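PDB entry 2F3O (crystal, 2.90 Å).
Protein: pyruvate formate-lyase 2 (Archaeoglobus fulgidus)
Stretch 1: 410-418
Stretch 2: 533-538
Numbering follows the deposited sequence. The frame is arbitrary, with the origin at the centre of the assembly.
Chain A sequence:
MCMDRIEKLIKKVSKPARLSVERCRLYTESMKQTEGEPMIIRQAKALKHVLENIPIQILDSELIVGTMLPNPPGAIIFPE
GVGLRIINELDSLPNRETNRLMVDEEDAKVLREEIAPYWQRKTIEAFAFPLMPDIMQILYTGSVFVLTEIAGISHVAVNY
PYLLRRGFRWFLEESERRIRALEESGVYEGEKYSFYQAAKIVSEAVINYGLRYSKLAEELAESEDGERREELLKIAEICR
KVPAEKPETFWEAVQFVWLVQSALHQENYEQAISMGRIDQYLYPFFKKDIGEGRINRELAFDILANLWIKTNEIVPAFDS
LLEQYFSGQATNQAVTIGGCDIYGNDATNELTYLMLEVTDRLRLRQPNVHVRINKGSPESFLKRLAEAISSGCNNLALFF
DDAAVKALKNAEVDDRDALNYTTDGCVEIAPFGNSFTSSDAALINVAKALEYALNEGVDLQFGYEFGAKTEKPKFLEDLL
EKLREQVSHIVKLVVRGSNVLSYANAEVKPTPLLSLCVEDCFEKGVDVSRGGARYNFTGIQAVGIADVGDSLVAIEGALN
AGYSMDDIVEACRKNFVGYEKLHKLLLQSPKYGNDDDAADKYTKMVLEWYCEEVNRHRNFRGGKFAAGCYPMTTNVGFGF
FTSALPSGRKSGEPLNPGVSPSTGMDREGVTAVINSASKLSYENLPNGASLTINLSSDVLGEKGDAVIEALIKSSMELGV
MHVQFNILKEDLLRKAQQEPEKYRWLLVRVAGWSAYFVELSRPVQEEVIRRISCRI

Stretch 1, residues 410-418: NAEVDDRDA
Stretch 2, residues 533-538: ARYNFT

This is a small contact, 286 Å² summed over both sides, in which two aromatic side chains of a strand reach a loop and the first turn of a helix, and one tyrosine hydroxyl anchors the polar part.

In stretch 1, residues 411-414 form a loop. Glu412 has positive phi and psi (65/39), and Val413 and Asp414 are extended (-87/144 and -60/148). Asp414 is the N-cap residue, but its side chain makes no capping bond. The helix runs from Asp415 through Ala418 and onward, and Ala418 N bonds to Asp414 O at 2.9 Å.

In stretch 2, Tyr535 and Asn536 are extended (-100/136 and -126/124). The strand alternates: Tyr535 and Phe537 point toward stretch 1, while Asn536 is out of reach. All three have chi1 in m. The two stretches run antiparallel, with CA of Val413 8.0 Å from CA of Tyr535 and CA of Ala411 9.2 Å from CA of Phe537. These separations leave room for side chains, and no backbone-to-backbone bond joins the stretches.

Tyr535 is the most covered residue. Its OH accepts a hydrogen bond from Asp414 N (3.3 Å, nearly straight at 165°) and donates one to Asp417 OD1 (3.0 Å). The hydroxyl thus ties the N-cap backbone to a side chain in the first helical turn. Asp417 points toward the strand, with chi1 at -81°. Val413, chi1 t, packs CG1 3.9 Å from Tyr535 CZ.

Phe537 meets the loop with its ring edge. Its CZ lies 3.3 Å from Ala411 O and 4.0 Å from Ala411 CB, and its CE1 is 4.3 Å from Val413 CG2.

Arg534 NH1 sits 4.2 Å from Asp414 OD1. The distance is beyond a salt bridge, and the oxygen lies well out of the guanidinium plane, so no N-H points at it; the opposite charges are merely near each other.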

# COMPACT_ATOMS: atom_id res chain seq x y z
N ASN A 410 -5.39 24.22 6.79
CA ASN A 410 -4.64 24.28 5.53
C ASN A 410 -3.46 23.33 5.49
O ASN A 410 -2.93 23.03 4.43
CB ASN A 410 -4.16 25.69 5.24
CG ASN A 410 -5.25 26.56 4.71
OD1 ASN A 410 -6.44 26.24 4.84
ND2 ASN A 410 -4.87 27.69 4.12
N ALA A 411 -3.03 22.86 6.66
CA ALA A 411 -1.97 21.90 6.76
C ALA A 411 -2.60 20.52 6.70
O ALA A 411 -1.93 19.50 6.96
CB ALA A 411 -1.22 22.09 8.05
N GLU A 412 -3.89 20.52 6.36
CA GLU A 412 -4.74 19.33 6.26
C GLU A 412 -5.01 18.61 7.57
O GLU A 412 -5.05 17.38 7.62
CB GLU A 412 -4.28 18.37 5.17
CG GLU A 412 -4.78 18.73 3.81
CD GLU A 412 -3.75 18.38 2.78
OE1 GLU A 412 -2.86 17.56 3.11
OE2 GLU A 412 -3.82 18.94 1.65
N VAL A 413 -5.20 19.37 8.64
CA VAL A 413 -5.60 18.79 9.89
C VAL A 413 -7.13 18.72 9.86
O VAL A 413 -7.81 19.58 9.26
CB VAL A 413 -5.04 19.62 11.07
CG1 VAL A 413 -5.45 19.05 12.41
CG2 VAL A 413 -3.53 19.67 10.99
N ASP A 414 -7.66 17.66 10.45
CA ASP A 414 -9.09 17.43 10.62
C ASP A 414 -9.67 18.55 11.42
O ASP A 414 -8.98 19.09 12.28
CB ASP A 414 -9.33 16.16 11.44
CG ASP A 414 -9.42 14.92 10.59
OD1 ASP A 414 -8.46 14.65 9.80
OD2 ASP A 414 -10.45 14.22 10.72
N ASP A 415 -10.92 18.87 11.13
CA ASP A 415 -11.72 19.78 11.92
C ASP A 415 -11.48 19.68 13.41
O ASP A 415 -10.94 20.61 14.04
CB ASP A 415 -13.17 19.47 11.69
CG ASP A 415 -13.73 20.28 10.60
OD1 ASP A 415 -14.96 20.15 10.33
OD2 ASP A 415 -12.94 21.06 10.00
N ARG A 416 -11.87 18.53 13.96
CA ARG A 416 -11.80 18.27 15.39
C ARG A 416 -10.37 18.32 15.94
O ARG A 416 -10.15 18.79 17.05
CB ARG A 416 -12.42 16.91 15.67
CG ARG A 416 -12.03 15.89 14.63
CD ARG A 416 -12.47 14.50 14.99
NE ARG A 416 -13.33 14.03 13.91
CZ ARG A 416 -14.61 13.76 14.05
NH1 ARG A 416 -15.18 13.86 15.25
NH2 ARG A 416 -15.32 13.36 13.00
N ASP A 417 -9.40 17.86 15.17
CA ASP A 417 -8.03 17.86 15.64
C ASP A 417 -7.46 19.29 15.64
O ASP A 417 -6.64 19.62 16.50
CB ASP A 417 -7.17 16.88 14.82
CG ASP A 417 -7.32 15.42 15.28
OD1 ASP A 417 -7.71 14.58 14.45
OD2 ASP A 417 -7.02 15.12 16.46
N ALA A 418 -7.91 20.13 14.71
CA ALA A 418 -7.54 21.55 14.69
C ALA A 418 -8.18 22.35 15.82
O ALA A 418 -7.51 23.12 16.48
CB ALA A 418 -7.88 22.19 13.34
N ALA A 533 3.55 8.84 14.55
CA ALA A 533 2.51 9.78 14.98
C ALA A 533 1.48 9.93 13.88
O ALA A 533 1.82 9.71 12.73
CB ALA A 533 3.12 11.09 15.29
N ARG A 534 0.22 10.27 14.20
CA ARG A 534 -0.82 10.38 13.16
C ARG A 534 -0.47 11.50 12.18
O ARG A 534 -0.39 11.27 10.97
CB ARG A 534 -2.24 10.54 13.73
CG ARG A 534 -3.36 10.13 12.75
CD ARG A 534 -4.60 11.05 12.88
NE ARG A 534 -5.79 10.66 12.09
CZ ARG A 534 -6.10 11.06 10.83
NH1 ARG A 534 -7.24 10.65 10.25
NH2 ARG A 534 -5.28 11.87 10.12
N TYR A 535 -0.22 12.70 12.70
CA TYR A 535 0.27 13.79 11.87
C TYR A 535 1.78 13.91 12.04
O TYR A 535 2.27 13.81 13.15
CB TYR A 535 -0.40 15.10 12.28
CG TYR A 535 -1.92 15.11 12.18
CD1 TYR A 535 -2.71 14.91 13.32
CD2 TYR A 535 -2.57 15.36 10.97
CE1 TYR A 535 -4.09 14.96 13.25
CE2 TYR A 535 -3.95 15.40 10.89
CZ TYR A 535 -4.71 15.19 12.03
OH TYR A 535 -6.08 15.23 11.97
N ASN A 536 2.52 14.08 10.94
CA ASN A 536 3.98 14.29 11.03
C ASN A 536 4.37 15.54 10.30
O ASN A 536 4.07 15.69 9.13
CB ASN A 536 4.77 13.13 10.44
CG ASN A 536 4.78 11.93 11.35
OD1 ASN A 536 5.75 11.69 12.08
ND2 ASN A 536 3.71 11.17 11.32
N PHE A 537 5.04 16.46 10.99
CA PHE A 537 5.37 17.74 10.38
C PHE A 537 6.79 18.09 10.74
O PHE A 537 7.38 17.44 11.61
CB PHE A 537 4.41 18.84 10.85
CG PHE A 537 3.03 18.75 10.23
CD1 PHE A 537 1.90 18.69 11.03
CD2 PHE A 537 2.86 18.75 8.85
CE1 PHE A 537 0.62 18.62 10.47
CE2 PHE A 537 1.57 18.68 8.28
CZ PHE A 537 0.46 18.61 9.09
N THR A 538 7.36 19.07 10.05
CA THR A 538 8.68 19.60 10.38
C THR A 538 8.62 21.12 10.33
O THR A 538 8.55 21.72 9.26
CB THR A 538 9.78 19.09 9.42
OG1 THR A 538 9.83 17.67 9.48
CG2 THR A 538 11.12 19.59 9.84